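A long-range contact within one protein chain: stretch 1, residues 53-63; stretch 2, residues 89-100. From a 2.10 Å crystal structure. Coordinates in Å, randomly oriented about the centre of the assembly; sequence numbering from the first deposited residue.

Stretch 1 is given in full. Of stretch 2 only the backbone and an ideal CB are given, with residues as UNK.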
# COMPACT_ATOMS: atom_id res chain seq x y z
N MET B 53 13.63 -7.12 -11.05
CA MET B 53 14.41 -5.90 -11.23
C MET B 53 15.88 -6.25 -11.40
O MET B 53 16.55 -5.72 -12.27
CB MET B 53 14.22 -4.96 -10.08
CG MET B 53 12.80 -4.52 -9.94
SD MET B 53 12.57 -3.38 -8.59
CE MET B 53 13.51 -1.96 -9.15
N HIS B 54 16.38 -7.18 -10.59
CA HIS B 54 17.76 -7.62 -10.70
C HIS B 54 18.12 -8.27 -12.06
O HIS B 54 19.18 -7.96 -12.62
CB HIS B 54 18.09 -8.61 -9.60
CG HIS B 54 19.48 -9.16 -9.69
ND1 HIS B 54 20.59 -8.43 -9.33
CD2 HIS B 54 19.93 -10.37 -10.09
CE1 HIS B 54 21.67 -9.17 -9.49
NE2 HIS B 54 21.30 -10.35 -9.95
N ASP B 55 17.26 -9.18 -12.54
CA ASP B 55 17.44 -9.82 -13.84
C ASP B 55 17.36 -8.82 -14.99
O ASP B 55 18.08 -8.94 -15.98
CB ASP B 55 16.38 -10.89 -14.07
CG ASP B 55 16.54 -12.08 -13.15
OD1 ASP B 55 17.58 -12.21 -12.48
OD2 ASP B 55 15.60 -12.88 -13.08
N THR B 56 16.48 -7.83 -14.86
CA THR B 56 16.32 -6.79 -15.86
C THR B 56 17.58 -5.94 -16.01
O THR B 56 18.07 -5.78 -17.13
CB THR B 56 15.10 -5.90 -15.51
OG1 THR B 56 13.95 -6.74 -15.44
CG2 THR B 56 14.87 -4.83 -16.58
N ILE B 57 18.12 -5.43 -14.90
CA ILE B 57 19.32 -4.56 -14.96
C ILE B 57 20.61 -5.33 -15.24
O ILE B 57 21.57 -4.74 -15.73
CB ILE B 57 19.50 -3.66 -13.69
CG1 ILE B 57 20.31 -2.37 -14.03
CG2 ILE B 57 20.11 -4.45 -12.56
CD1 ILE B 57 20.51 -1.36 -12.87
N THR B 58 20.63 -6.63 -14.93
CA THR B 58 21.83 -7.45 -15.11
C THR B 58 21.82 -8.29 -16.38
O THR B 58 22.73 -9.07 -16.58
CB THR B 58 22.10 -8.39 -13.92
OG1 THR B 58 21.04 -9.34 -13.80
CG2 THR B 58 22.30 -7.61 -12.62
N ALA B 59 20.83 -8.14 -17.24
CA ALA B 59 20.86 -8.90 -18.49
C ALA B 59 22.08 -8.46 -19.32
O ALA B 59 22.50 -7.30 -19.26
CB ALA B 59 19.55 -8.72 -19.27
N PRO B 60 22.69 -9.40 -20.06
CA PRO B 60 23.80 -9.04 -20.93
C PRO B 60 23.56 -7.79 -21.78
O PRO B 60 24.46 -6.95 -21.87
CB PRO B 60 23.97 -10.28 -21.79
CG PRO B 60 23.60 -11.39 -20.84
CD PRO B 60 22.44 -10.86 -20.09
N LYS B 61 22.36 -7.61 -22.31
CA LYS B 61 22.10 -6.50 -23.24
C LYS B 61 22.32 -5.11 -22.65
O LYS B 61 22.66 -4.18 -23.39
CB LYS B 61 20.69 -6.60 -23.85
CG LYS B 61 19.57 -6.02 -23.00
CD LYS B 61 18.18 -6.13 -23.69
CE LYS B 61 17.11 -5.38 -22.88
NZ LYS B 61 15.81 -5.12 -23.60
N ILE B 62 22.13 -4.94 -21.34
CA ILE B 62 22.24 -3.61 -20.73
C ILE B 62 23.66 -3.10 -20.86
O ILE B 62 23.88 -1.97 -21.29
CB ILE B 62 21.83 -3.58 -19.21
CG1 ILE B 62 20.44 -4.16 -19.02
CG2 ILE B 62 21.83 -2.18 -18.68
CD1 ILE B 62 19.39 -3.53 -19.92
N ARG B 63 24.62 -3.93 -20.46
CA ARG B 63 26.04 -3.59 -20.59
C ARG B 63 26.42 -3.22 -22.03
O ARG B 63 27.09 -2.21 -22.26
CB ARG B 63 26.89 -4.76 -20.13
CG ARG B 63 28.40 -4.51 -20.13
CD ARG B 63 29.13 -5.82 -20.07
NE ARG B 63 30.57 -5.64 -20.20
CZ ARG B 63 31.44 -5.66 -19.20
NH1 ARG B 63 31.04 -5.86 -17.94
NH2 ARG B 63 32.74 -5.50 -19.46
N UNK B 89 26.30 3.86 -13.28
CA UNK B 89 26.42 3.73 -11.84
C UNK B 89 25.40 2.74 -11.24
O UNK B 89 25.79 1.88 -10.46
CB UNK B 89 26.25 5.11 -11.19
N UNK B 90 24.11 2.90 -11.58
CA UNK B 90 23.08 1.95 -11.10
C UNK B 90 23.39 0.54 -11.60
O UNK B 90 23.23 -0.40 -10.86
CB UNK B 90 21.69 2.38 -11.56
N UNK B 91 23.85 0.41 -12.84
CA UNK B 91 24.18 -0.90 -13.41
C UNK B 91 25.38 -1.53 -12.68
O UNK B 91 25.37 -2.71 -12.33
CB UNK B 91 24.48 -0.77 -14.90
N UNK B 92 26.42 -0.74 -12.44
CA UNK B 92 27.59 -1.24 -11.70
C UNK B 92 27.23 -1.66 -10.28
O UNK B 92 27.74 -2.63 -9.76
CB UNK B 92 28.68 -0.17 -11.66
N UNK B 93 26.33 -0.93 -9.65
CA UNK B 93 25.95 -1.24 -8.28
C UNK B 93 25.27 -2.60 -8.16
O UNK B 93 25.37 -3.23 -7.11
CB UNK B 93 25.02 -0.15 -7.74
N UNK B 94 24.56 -3.05 -9.20
CA UNK B 94 23.91 -4.37 -9.17
C UNK B 94 24.73 -5.47 -9.81
O UNK B 94 24.54 -6.66 -9.52
CB UNK B 94 22.55 -4.30 -9.87
N UNK B 95 25.65 -5.08 -10.67
CA UNK B 95 26.32 -6.04 -11.52
C UNK B 95 27.68 -6.48 -10.98
O UNK B 95 28.14 -7.55 -11.34
CB UNK B 95 26.49 -5.45 -12.92
N UNK B 96 28.32 -5.66 -10.15
CA UNK B 96 29.69 -5.91 -9.72
C UNK B 96 29.80 -7.01 -8.65
O UNK B 96 30.87 -7.55 -8.42
CB UNK B 96 30.30 -4.61 -9.18
N UNK B 97 28.70 -7.34 -8.00
CA UNK B 97 28.68 -8.42 -7.02
C UNK B 97 28.17 -9.70 -7.67
O UNK B 97 27.04 -9.73 -8.18
CB UNK B 97 27.81 -8.05 -5.82
N UNK B 98 28.97 -10.78 -7.66
CA UNK B 98 28.45 -12.07 -8.14
C UNK B 98 27.29 -12.61 -7.28
O UNK B 98 27.27 -12.42 -6.07
CB UNK B 98 29.58 -13.10 -8.17
N UNK B 99 26.35 -13.29 -7.94
CA UNK B 99 25.10 -13.72 -7.30
C UNK B 99 25.35 -14.65 -6.12
O UNK B 99 24.59 -14.67 -5.16
CB UNK B 99 24.20 -14.42 -8.32
N UNK B 100 26.45 -15.40 -6.22
CA UNK B 100 26.93 -16.28 -5.15
C UNK B 100 27.24 -15.46 -3.89
O UNK B 100 26.82 -15.82 -2.79
CB UNK B 100 28.17 -17.05 -5.60

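Stretch 2 opens within a helix that began earlier in the chain, passes through a loop, and enters a second helix at 99. The first helix crosses helix 53-57 at 117° between N-to-C directions.

Position 89 is helical, and its ideal CB has nothing of stretch 1 within 5.5 Å. Many side chains would suit, long polar ones included. It is Arg89, which makes its hydrogen bonds elsewhere in the structure.

Position 90 is also helical. Its CA-to-CB bond points sideways, yet the ideal CB lies 4.1 Å from Ile57 CD1. A small apolar residue fits here; other apolar ones are possible. It is Ala90. Ala90 CB touches Ile57 CD1 at 4.1 Å, and Ala90 O lies 3.5 Å from the same Ile57 CD1.

Position 91 has its CA 6.3 Å from the CA of Ile57. The ideal CB is 4.5 Å from Ile57 CD1 and 4.8 Å from Ile62 CG2. The bond points sideways, and a long side chain could reach along stretch 1 as far as Arg63. Leu or Met could pack on Ile57 and Ile62, and Phe or Trp could extend further. It is Trp91, with 114 Å² covered by stretch 1, the largest share in stretch 2. Chi1 is t, and the end of the side chain comes nearer than its start. Trp91 CD1 packs 3.5 Å from Ile62 CG2, and Trp91 CZ2 lies 3.5 Å from Arg63 CB. The ring edge meets Ile57 O, 3.1 Å from Trp91 CD1. NE1 does not hydrogen-bond to that oxygen, because the angle is poor. Trp91 NE1 donates instead to the O of a water at 2.9 Å, and this water donates to Ala59 O, linking the indole to the turn before helix 60-63.

Positions 92 and 93 have no atom of stretch 1 near their ideal CB. The first points away and suits a polar residue; it is Glu92. The second points sideways and leaves the choice open; it is Leu93, whose end leads away.

Position 94 points toward stretch 1. Its ideal CB is 3.6 Å from Ile57 CG2, 4.3 Å from Thr58 CG2 and 4.6 Å from His54 ND1. The start of the side chain should be aliphatic and its end able to pair with the imidazole. Glu, Gln or Asp would suit. It is Glu94. Its CB packs on Ile57 CG2, while Glu94 OE2 accepts a very short 2.3 Å hydrogen bond from His54 ND1.

Position 95 points sideways, 4.7 Å from Thr58 CG2 at the ideal CB. A modest polar or apolar residue would do. It is Asn95, with Asn95 OD1 3.5 Å from Thr58 CG2.

Positions 96, 97 and 98 have nothing of stretch 1 within 5.5 Å of their ideal CBs, so the contact leaves the choice open. The phi of -64° at 98 also admits proline. They are Leu96, Leu97 and Pro98, the last at the N-cap position.

Position 99 points toward stretch 1, with the ideal CB 5.3 Å from His54 NE2. An extended acceptor such as Glu or Gln suits. It is Glu99. Glu99 OE1 accepts from His54 NE2 at 3.1 Å, so both ring nitrogens of His54 are engaged.

Position 100 is helical and out of reach of stretch 1, so many side chains would suit. It is Glu100, whose carboxylate is hydrogen-bonded elsewhere in the structure.

Stretch 2, residues 89-100: RAWELENLLPEE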
# COMPACT_ATOMS: atom_id res chain seq x y z
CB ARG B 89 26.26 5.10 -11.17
CG ARG B 89 26.21 4.99 -9.68
CD ARG B 89 26.14 6.35 -8.99
NE ARG B 89 25.83 6.15 -7.56
CZ ARG B 89 26.70 5.66 -6.65
NH1 ARG B 89 27.94 5.30 -6.98
NH2 ARG B 89 26.30 5.52 -5.40
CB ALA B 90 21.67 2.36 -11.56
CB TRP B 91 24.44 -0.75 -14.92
CG TRP B 91 24.88 -2.02 -15.56
CD1 TRP B 91 24.08 -2.97 -16.14
CD2 TRP B 91 26.22 -2.48 -15.71
NE1 TRP B 91 24.86 -4.00 -16.62
CE2 TRP B 91 26.17 -3.71 -16.36
CE3 TRP B 91 27.47 -1.95 -15.34
CZ2 TRP B 91 27.32 -4.43 -16.66
CZ3 TRP B 91 28.59 -2.66 -15.62
CH2 TRP B 91 28.51 -3.89 -16.28
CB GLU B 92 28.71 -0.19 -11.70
CG GLU B 92 29.42 -0.10 -13.04
CD GLU B 92 30.47 0.98 -13.10
OE1 GLU B 92 31.00 1.23 -14.20
OE2 GLU B 92 30.77 1.59 -12.06
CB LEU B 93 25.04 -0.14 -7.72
CG LEU B 93 25.70 1.17 -7.26
CD1 LEU B 93 24.67 2.33 -7.08
CD2 LEU B 93 26.48 0.93 -5.98
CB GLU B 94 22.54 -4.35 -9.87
CG GLU B 94 21.34 -4.13 -8.91
CD GLU B 94 21.13 -5.25 -7.88
OE1 GLU B 94 20.95 -4.90 -6.70
OE2 GLU B 94 21.14 -6.45 -8.22
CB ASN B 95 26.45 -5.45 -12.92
CG ASN B 95 26.41 -6.50 -14.01
OD1 ASN B 95 25.37 -7.14 -14.24
ND2 ASN B 95 27.53 -6.68 -14.69
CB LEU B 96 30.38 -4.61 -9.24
CG LEU B 96 31.32 -3.87 -10.20
CD1 LEU B 96 30.78 -3.81 -11.64
CD2 LEU B 96 31.64 -2.45 -9.69
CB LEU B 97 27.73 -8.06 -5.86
CG LEU B 97 28.06 -6.85 -4.96
CD1 LEU B 97 27.26 -6.97 -3.68
CD2 LEU B 97 29.54 -6.76 -4.64
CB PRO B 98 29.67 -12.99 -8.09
CG PRO B 98 30.85 -12.08 -8.07
CD PRO B 98 30.39 -10.90 -7.27
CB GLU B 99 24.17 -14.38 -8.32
CG GLU B 99 23.82 -13.47 -9.50
CD GLU B 99 22.68 -13.99 -10.35
OE1 GLU B 99 22.02 -13.16 -11.01
OE2 GLU B 99 22.44 -15.22 -10.36
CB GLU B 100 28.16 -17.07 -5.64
CG GLU B 100 28.84 -17.96 -4.61
CD GLU B 100 29.72 -17.18 -3.64
OE1 GLU B 100 29.66 -17.48 -2.42
OE2 GLU B 100 30.45 -16.27 -4.08
O HOH W 1 24.69 -6.51 -18.12
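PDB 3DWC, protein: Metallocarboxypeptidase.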